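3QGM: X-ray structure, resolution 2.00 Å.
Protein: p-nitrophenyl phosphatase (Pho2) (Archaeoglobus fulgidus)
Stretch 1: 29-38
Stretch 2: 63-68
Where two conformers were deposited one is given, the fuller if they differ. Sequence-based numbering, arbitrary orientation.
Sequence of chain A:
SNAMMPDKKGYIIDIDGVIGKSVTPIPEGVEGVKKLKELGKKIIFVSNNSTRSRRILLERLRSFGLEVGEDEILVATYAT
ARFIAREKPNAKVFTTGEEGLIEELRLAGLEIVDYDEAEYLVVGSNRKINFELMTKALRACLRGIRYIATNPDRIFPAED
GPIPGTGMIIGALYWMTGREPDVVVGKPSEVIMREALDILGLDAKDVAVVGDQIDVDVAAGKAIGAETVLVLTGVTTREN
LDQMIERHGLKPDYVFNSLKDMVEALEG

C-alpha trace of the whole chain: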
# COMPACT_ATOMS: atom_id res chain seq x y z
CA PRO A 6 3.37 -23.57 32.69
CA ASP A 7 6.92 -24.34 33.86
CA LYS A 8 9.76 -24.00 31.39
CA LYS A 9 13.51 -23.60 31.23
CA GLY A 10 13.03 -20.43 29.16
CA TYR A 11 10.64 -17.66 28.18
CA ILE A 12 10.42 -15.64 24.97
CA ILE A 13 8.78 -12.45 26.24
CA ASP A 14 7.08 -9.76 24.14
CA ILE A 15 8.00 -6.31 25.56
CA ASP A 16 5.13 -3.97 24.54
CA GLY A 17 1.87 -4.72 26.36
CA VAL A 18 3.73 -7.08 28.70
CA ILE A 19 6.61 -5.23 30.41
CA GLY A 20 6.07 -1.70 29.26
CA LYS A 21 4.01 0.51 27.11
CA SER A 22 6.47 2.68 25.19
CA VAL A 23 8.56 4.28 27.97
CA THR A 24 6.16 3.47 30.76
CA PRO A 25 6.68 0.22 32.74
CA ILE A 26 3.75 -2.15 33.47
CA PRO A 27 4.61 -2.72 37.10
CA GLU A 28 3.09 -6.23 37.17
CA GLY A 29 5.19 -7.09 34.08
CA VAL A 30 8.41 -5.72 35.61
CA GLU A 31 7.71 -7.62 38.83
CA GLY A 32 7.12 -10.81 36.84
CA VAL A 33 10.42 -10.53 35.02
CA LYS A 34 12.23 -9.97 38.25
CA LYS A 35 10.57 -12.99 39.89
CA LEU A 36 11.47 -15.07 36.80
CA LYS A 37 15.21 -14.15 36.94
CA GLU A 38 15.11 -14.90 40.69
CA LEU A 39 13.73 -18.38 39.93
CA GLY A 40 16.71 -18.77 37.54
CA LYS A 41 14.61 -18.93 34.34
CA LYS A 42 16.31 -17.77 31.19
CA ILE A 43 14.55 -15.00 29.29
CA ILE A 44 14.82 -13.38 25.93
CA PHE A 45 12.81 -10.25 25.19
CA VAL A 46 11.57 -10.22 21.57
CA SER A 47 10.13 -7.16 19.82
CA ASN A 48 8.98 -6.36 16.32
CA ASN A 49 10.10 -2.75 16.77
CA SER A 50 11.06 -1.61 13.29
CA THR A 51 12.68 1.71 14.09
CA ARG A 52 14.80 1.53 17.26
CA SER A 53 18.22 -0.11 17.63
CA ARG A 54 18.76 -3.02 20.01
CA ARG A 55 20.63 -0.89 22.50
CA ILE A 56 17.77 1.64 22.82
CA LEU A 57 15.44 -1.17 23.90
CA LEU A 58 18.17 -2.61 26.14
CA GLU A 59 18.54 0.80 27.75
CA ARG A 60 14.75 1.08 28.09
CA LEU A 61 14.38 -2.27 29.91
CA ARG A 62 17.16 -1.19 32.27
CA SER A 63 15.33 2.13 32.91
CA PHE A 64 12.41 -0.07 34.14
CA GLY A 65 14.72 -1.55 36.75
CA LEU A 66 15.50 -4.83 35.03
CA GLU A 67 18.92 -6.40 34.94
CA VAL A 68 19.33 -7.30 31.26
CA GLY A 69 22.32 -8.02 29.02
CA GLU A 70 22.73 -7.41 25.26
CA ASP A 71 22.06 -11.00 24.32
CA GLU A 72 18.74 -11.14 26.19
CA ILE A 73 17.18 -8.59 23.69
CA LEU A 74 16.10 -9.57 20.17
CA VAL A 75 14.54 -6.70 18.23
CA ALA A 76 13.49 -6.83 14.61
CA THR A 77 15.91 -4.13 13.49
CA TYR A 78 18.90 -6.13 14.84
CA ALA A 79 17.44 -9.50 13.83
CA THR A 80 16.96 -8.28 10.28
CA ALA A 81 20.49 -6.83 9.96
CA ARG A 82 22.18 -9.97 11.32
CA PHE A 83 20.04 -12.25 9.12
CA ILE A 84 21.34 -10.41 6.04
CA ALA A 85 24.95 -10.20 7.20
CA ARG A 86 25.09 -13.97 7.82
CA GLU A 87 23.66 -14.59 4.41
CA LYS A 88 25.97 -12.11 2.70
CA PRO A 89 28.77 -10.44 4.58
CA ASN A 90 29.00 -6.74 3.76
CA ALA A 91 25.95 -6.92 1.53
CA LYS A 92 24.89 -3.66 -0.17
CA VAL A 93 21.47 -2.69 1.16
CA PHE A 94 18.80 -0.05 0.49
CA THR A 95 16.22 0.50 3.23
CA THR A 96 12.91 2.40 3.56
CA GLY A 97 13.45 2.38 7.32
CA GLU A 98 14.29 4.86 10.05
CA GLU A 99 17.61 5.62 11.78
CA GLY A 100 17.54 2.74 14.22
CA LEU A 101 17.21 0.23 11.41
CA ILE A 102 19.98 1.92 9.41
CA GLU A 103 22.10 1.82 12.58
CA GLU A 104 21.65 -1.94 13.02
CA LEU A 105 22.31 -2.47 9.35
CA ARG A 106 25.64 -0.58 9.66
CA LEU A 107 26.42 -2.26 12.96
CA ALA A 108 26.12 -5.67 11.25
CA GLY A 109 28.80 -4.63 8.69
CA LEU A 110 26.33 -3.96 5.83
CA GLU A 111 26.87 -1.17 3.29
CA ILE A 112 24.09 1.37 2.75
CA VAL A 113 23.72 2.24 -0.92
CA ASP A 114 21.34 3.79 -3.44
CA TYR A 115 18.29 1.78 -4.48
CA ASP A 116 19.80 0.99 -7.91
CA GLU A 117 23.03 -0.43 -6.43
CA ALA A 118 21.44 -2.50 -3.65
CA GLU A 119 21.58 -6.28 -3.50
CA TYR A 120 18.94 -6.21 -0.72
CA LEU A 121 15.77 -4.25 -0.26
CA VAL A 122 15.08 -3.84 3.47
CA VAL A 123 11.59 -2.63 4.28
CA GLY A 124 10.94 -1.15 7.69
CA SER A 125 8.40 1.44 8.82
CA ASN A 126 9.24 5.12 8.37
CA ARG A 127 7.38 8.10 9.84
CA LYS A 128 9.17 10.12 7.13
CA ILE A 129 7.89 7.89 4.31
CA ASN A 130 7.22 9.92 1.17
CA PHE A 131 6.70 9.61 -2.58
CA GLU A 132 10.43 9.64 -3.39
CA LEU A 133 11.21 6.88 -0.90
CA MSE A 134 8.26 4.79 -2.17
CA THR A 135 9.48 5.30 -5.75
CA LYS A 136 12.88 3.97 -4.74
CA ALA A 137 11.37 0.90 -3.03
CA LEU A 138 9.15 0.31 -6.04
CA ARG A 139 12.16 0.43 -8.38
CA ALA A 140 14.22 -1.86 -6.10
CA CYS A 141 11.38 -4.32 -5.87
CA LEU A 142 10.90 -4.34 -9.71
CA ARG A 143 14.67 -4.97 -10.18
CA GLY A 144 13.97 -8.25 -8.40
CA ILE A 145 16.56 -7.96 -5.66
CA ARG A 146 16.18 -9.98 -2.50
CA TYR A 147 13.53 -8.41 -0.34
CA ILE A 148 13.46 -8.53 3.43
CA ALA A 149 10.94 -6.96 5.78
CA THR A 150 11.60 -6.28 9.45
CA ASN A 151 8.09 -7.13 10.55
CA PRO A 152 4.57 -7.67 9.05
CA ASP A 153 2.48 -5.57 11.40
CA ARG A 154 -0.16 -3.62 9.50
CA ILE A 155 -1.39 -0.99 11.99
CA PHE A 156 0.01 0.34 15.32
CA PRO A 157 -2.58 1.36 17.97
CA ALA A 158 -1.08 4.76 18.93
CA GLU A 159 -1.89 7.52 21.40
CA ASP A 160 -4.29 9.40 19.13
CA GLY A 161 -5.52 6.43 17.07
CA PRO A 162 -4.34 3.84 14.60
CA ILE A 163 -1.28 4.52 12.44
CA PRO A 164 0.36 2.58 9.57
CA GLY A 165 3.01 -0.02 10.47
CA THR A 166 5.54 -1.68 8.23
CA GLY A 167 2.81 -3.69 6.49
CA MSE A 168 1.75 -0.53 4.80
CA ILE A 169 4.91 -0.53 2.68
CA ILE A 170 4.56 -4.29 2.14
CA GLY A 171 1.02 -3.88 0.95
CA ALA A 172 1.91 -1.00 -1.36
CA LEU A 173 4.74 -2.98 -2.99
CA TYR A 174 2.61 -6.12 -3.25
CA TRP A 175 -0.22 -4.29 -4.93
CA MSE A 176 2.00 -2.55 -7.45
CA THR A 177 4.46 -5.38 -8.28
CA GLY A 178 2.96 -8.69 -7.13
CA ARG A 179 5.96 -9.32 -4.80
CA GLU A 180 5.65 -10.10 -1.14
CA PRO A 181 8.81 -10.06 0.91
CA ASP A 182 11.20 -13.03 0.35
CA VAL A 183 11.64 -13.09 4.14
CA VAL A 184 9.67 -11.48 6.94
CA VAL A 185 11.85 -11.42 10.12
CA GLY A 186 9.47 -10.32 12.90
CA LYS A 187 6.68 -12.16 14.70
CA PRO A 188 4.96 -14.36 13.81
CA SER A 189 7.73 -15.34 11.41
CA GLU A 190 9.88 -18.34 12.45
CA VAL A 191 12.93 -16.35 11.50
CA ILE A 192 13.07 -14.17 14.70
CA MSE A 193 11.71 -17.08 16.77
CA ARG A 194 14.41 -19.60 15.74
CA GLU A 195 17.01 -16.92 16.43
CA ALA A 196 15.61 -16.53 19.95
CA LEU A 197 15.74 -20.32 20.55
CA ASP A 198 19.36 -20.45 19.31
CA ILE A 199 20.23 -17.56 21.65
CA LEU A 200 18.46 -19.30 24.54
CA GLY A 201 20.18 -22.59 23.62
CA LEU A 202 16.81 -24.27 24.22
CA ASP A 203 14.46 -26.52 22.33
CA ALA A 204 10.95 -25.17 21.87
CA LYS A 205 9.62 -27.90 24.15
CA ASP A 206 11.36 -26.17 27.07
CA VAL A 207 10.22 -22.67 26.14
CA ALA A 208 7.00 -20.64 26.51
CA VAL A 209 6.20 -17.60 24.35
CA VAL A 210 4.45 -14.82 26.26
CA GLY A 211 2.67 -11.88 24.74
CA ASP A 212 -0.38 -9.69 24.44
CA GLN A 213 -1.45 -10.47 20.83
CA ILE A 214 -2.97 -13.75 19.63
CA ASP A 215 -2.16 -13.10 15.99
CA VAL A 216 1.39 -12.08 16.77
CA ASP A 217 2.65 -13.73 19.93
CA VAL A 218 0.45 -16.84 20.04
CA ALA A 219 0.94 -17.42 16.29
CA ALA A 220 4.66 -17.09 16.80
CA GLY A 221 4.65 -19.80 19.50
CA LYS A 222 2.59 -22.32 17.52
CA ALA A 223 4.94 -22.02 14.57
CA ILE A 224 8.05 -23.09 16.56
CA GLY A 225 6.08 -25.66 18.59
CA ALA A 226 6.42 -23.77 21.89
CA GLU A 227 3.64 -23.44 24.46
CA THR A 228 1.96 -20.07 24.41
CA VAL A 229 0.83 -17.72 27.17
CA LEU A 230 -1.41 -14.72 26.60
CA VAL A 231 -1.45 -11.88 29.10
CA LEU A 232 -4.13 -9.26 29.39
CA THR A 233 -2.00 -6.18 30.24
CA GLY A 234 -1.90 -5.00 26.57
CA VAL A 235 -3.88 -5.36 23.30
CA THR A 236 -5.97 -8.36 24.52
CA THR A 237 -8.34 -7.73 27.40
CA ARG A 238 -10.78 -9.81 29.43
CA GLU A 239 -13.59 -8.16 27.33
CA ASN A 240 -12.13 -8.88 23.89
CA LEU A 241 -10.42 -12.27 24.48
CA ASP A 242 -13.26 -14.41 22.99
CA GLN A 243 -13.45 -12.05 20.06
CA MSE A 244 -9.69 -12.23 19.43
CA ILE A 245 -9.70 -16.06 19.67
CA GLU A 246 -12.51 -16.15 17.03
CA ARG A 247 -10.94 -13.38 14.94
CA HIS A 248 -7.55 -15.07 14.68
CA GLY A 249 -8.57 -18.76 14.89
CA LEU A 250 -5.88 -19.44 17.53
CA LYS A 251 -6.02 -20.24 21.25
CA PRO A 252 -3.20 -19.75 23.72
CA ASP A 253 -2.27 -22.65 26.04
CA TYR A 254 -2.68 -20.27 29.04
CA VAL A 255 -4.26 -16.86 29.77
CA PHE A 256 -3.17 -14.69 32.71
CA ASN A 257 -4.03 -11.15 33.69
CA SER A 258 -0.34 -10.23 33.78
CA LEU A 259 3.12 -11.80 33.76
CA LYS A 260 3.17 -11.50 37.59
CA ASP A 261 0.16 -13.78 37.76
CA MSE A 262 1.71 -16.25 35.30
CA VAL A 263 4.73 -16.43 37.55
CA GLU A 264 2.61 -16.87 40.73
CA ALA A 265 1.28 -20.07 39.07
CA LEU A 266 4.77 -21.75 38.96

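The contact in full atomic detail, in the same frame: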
# COMPACT_ATOMS: atom_id res chain seq x y z
N GLY A 29 4.24 -6.49 35.03
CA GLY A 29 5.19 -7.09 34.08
C GLY A 29 6.65 -7.02 34.53
O GLY A 29 7.41 -8.00 34.42
N VAL A 30 7.07 -5.86 35.04
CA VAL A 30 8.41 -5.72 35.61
C VAL A 30 8.61 -6.70 36.76
O VAL A 30 9.59 -7.44 36.78
CB VAL A 30 8.68 -4.24 36.10
CG1 VAL A 30 9.86 -4.20 37.07
CG2 VAL A 30 8.90 -3.30 34.91
N GLU A 31 7.67 -6.71 37.71
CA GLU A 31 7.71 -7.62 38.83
C GLU A 31 7.89 -9.07 38.33
O GLU A 31 8.73 -9.82 38.81
CB GLU A 31 6.40 -7.54 39.61
CG GLU A 31 6.15 -6.33 40.58
CD GLU A 31 4.70 -6.39 41.21
OE1 GLU A 31 4.53 -7.16 42.20
OE2 GLU A 31 3.75 -5.69 40.71
N GLY A 32 7.08 -9.46 37.36
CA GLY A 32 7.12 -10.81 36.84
C GLY A 32 8.46 -11.19 36.26
O GLY A 32 8.92 -12.31 36.42
N VAL A 33 9.09 -10.25 35.56
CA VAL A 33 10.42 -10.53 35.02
C VAL A 33 11.37 -10.76 36.15
O VAL A 33 12.14 -11.72 36.15
CB VAL A 33 10.95 -9.36 34.17
CG1 VAL A 33 12.49 -9.54 33.92
CG2 VAL A 33 10.19 -9.27 32.88
N LYS A 34 11.33 -9.87 37.13
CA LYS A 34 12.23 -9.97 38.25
C LYS A 34 12.05 -11.29 38.98
O LYS A 34 13.04 -11.96 39.29
CB LYS A 34 12.05 -8.78 39.19
CG LYS A 34 12.49 -7.44 38.57
CD LYS A 34 12.53 -6.36 39.66
CE LYS A 34 12.72 -4.97 39.10
NZ LYS A 34 12.51 -3.92 40.16
N LYS A 35 10.81 -11.70 39.25
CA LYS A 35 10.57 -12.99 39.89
C LYS A 35 11.06 -14.16 39.04
O LYS A 35 11.55 -15.16 39.61
CB LYS A 35 9.09 -13.20 40.28
CG LYS A 35 8.63 -12.43 41.54
CD LYS A 35 8.19 -10.98 41.25
CE LYS A 35 7.34 -10.34 42.39
NZ LYS A 35 7.32 -8.82 42.30
N LEU A 36 10.95 -14.04 37.71
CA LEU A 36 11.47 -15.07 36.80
C LEU A 36 13.00 -15.25 36.83
O LEU A 36 13.47 -16.38 36.77
CB LEU A 36 11.03 -14.80 35.34
CG LEU A 36 9.64 -15.29 34.91
CD1 LEU A 36 9.38 -14.92 33.44
CD2 LEU A 36 9.49 -16.80 35.12
N LYS A 37 13.75 -14.14 36.85
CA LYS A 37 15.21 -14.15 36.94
C LYS A 37 15.62 -14.81 38.25
O LYS A 37 16.52 -15.68 38.30
CB LYS A 37 15.76 -12.72 36.90
CG LYS A 37 15.50 -11.96 35.60
CD LYS A 37 16.09 -10.53 35.63
CE LYS A 37 15.27 -9.58 36.51
NZ LYS A 37 15.78 -8.23 36.58
N GLU A 38 14.94 -14.38 39.31
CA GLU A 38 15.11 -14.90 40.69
C GLU A 38 14.89 -16.41 40.78
O GLU A 38 15.55 -17.09 41.58
CB GLU A 38 14.07 -14.25 41.58
CG GLU A 38 14.59 -13.57 42.82
CD GLU A 38 13.48 -13.42 43.88
OE1 GLU A 38 13.26 -12.28 44.37
OE2 GLU A 38 12.82 -14.45 44.22
N SER A 63 16.00 0.99 32.26
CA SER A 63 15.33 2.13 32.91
C SER A 63 14.10 1.67 33.72
O SER A 63 13.68 2.37 34.63
CB SER A 63 14.95 3.24 31.93
OG SER A 63 13.75 2.98 31.20
N PHE A 64 13.52 0.52 33.37
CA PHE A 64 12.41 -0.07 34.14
C PHE A 64 12.88 -0.77 35.41
O PHE A 64 12.08 -1.19 36.23
CB PHE A 64 11.64 -1.10 33.29
CG PHE A 64 10.93 -0.52 32.09
CD1 PHE A 64 10.65 0.83 32.00
CD2 PHE A 64 10.53 -1.33 31.05
CE1 PHE A 64 10.00 1.34 30.91
CE2 PHE A 64 9.87 -0.81 29.95
CZ PHE A 64 9.63 0.52 29.87
N GLY A 65 14.18 -0.96 35.54
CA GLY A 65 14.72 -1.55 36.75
C GLY A 65 15.17 -2.98 36.55
O GLY A 65 15.50 -3.66 37.52
N LEU A 66 15.17 -3.44 35.31
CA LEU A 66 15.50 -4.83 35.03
C LEU A 66 17.00 -4.93 34.75
O LEU A 66 17.61 -4.02 34.18
CB LEU A 66 14.68 -5.36 33.83
CG LEU A 66 13.16 -5.14 33.89
CD1 LEU A 66 12.48 -5.89 32.78
CD2 LEU A 66 12.59 -5.57 35.21
N GLU A 67 17.55 -6.06 35.16
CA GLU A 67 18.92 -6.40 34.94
C GLU A 67 18.90 -7.26 33.68
O GLU A 67 18.34 -8.34 33.70
CB GLU A 67 19.45 -7.21 36.12
CG GLU A 67 20.93 -7.00 36.44
CD GLU A 67 21.13 -6.54 37.90
OE1 GLU A 67 20.80 -5.36 38.19
OE2 GLU A 67 21.59 -7.34 38.74
N VAL A 68 19.49 -6.73 32.61
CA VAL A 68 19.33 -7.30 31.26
C VAL A 68 20.64 -7.09 30.53
O VAL A 68 21.18 -5.99 30.52
CB VAL A 68 18.17 -6.57 30.46
CG1 VAL A 68 17.91 -7.23 29.13
CG2 VAL A 68 16.88 -6.51 31.26

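Stretch 1 is helical throughout, its i to i+4 hydrogen bonds running from Val33 N to Gly29 O (3.0 Å) through Glu38 N to Lys34 O (3.1 Å). Stretch 2 is the end of another helix and the loop that follows. Gly65, with phi/psi of 106/8, closes a Schellman motif; at these angles a CB would jam against the preceding carbonyl O, and it would also lie 3.5 Å from Lys34 NZ. The backbones stay well apart, with CA atoms 7.1 Å apart for Val30 and Phe64 and 6.9 Å for Lys34 and Leu66, so side chains fill the gap.

The main bump is Leu66. Its CA-to-CB bond points sideways, but its m,t rotamer brings the branched end into a hollow lined by Val30, Val33 and Lys34: CD2 lies 3.6 Å from Val30 CG1 and 3.8 Å from Lys34 CG, while CD1 lies 3.8 Å from Val33 CG1. Val30 also reaches Phe64, CG2 to CB at 3.9 Å, although the ring's end leads away.

No hydrogen bond crosses the contact, which rests on apolar packing and covers 321 Å² in total. At the margin, Lys34 CE approaches Gly65 O at 3.5 Å. Lys37 NZ comes within 3.1 Å of Glu67 N, but both are donors, so this proximity is no bond.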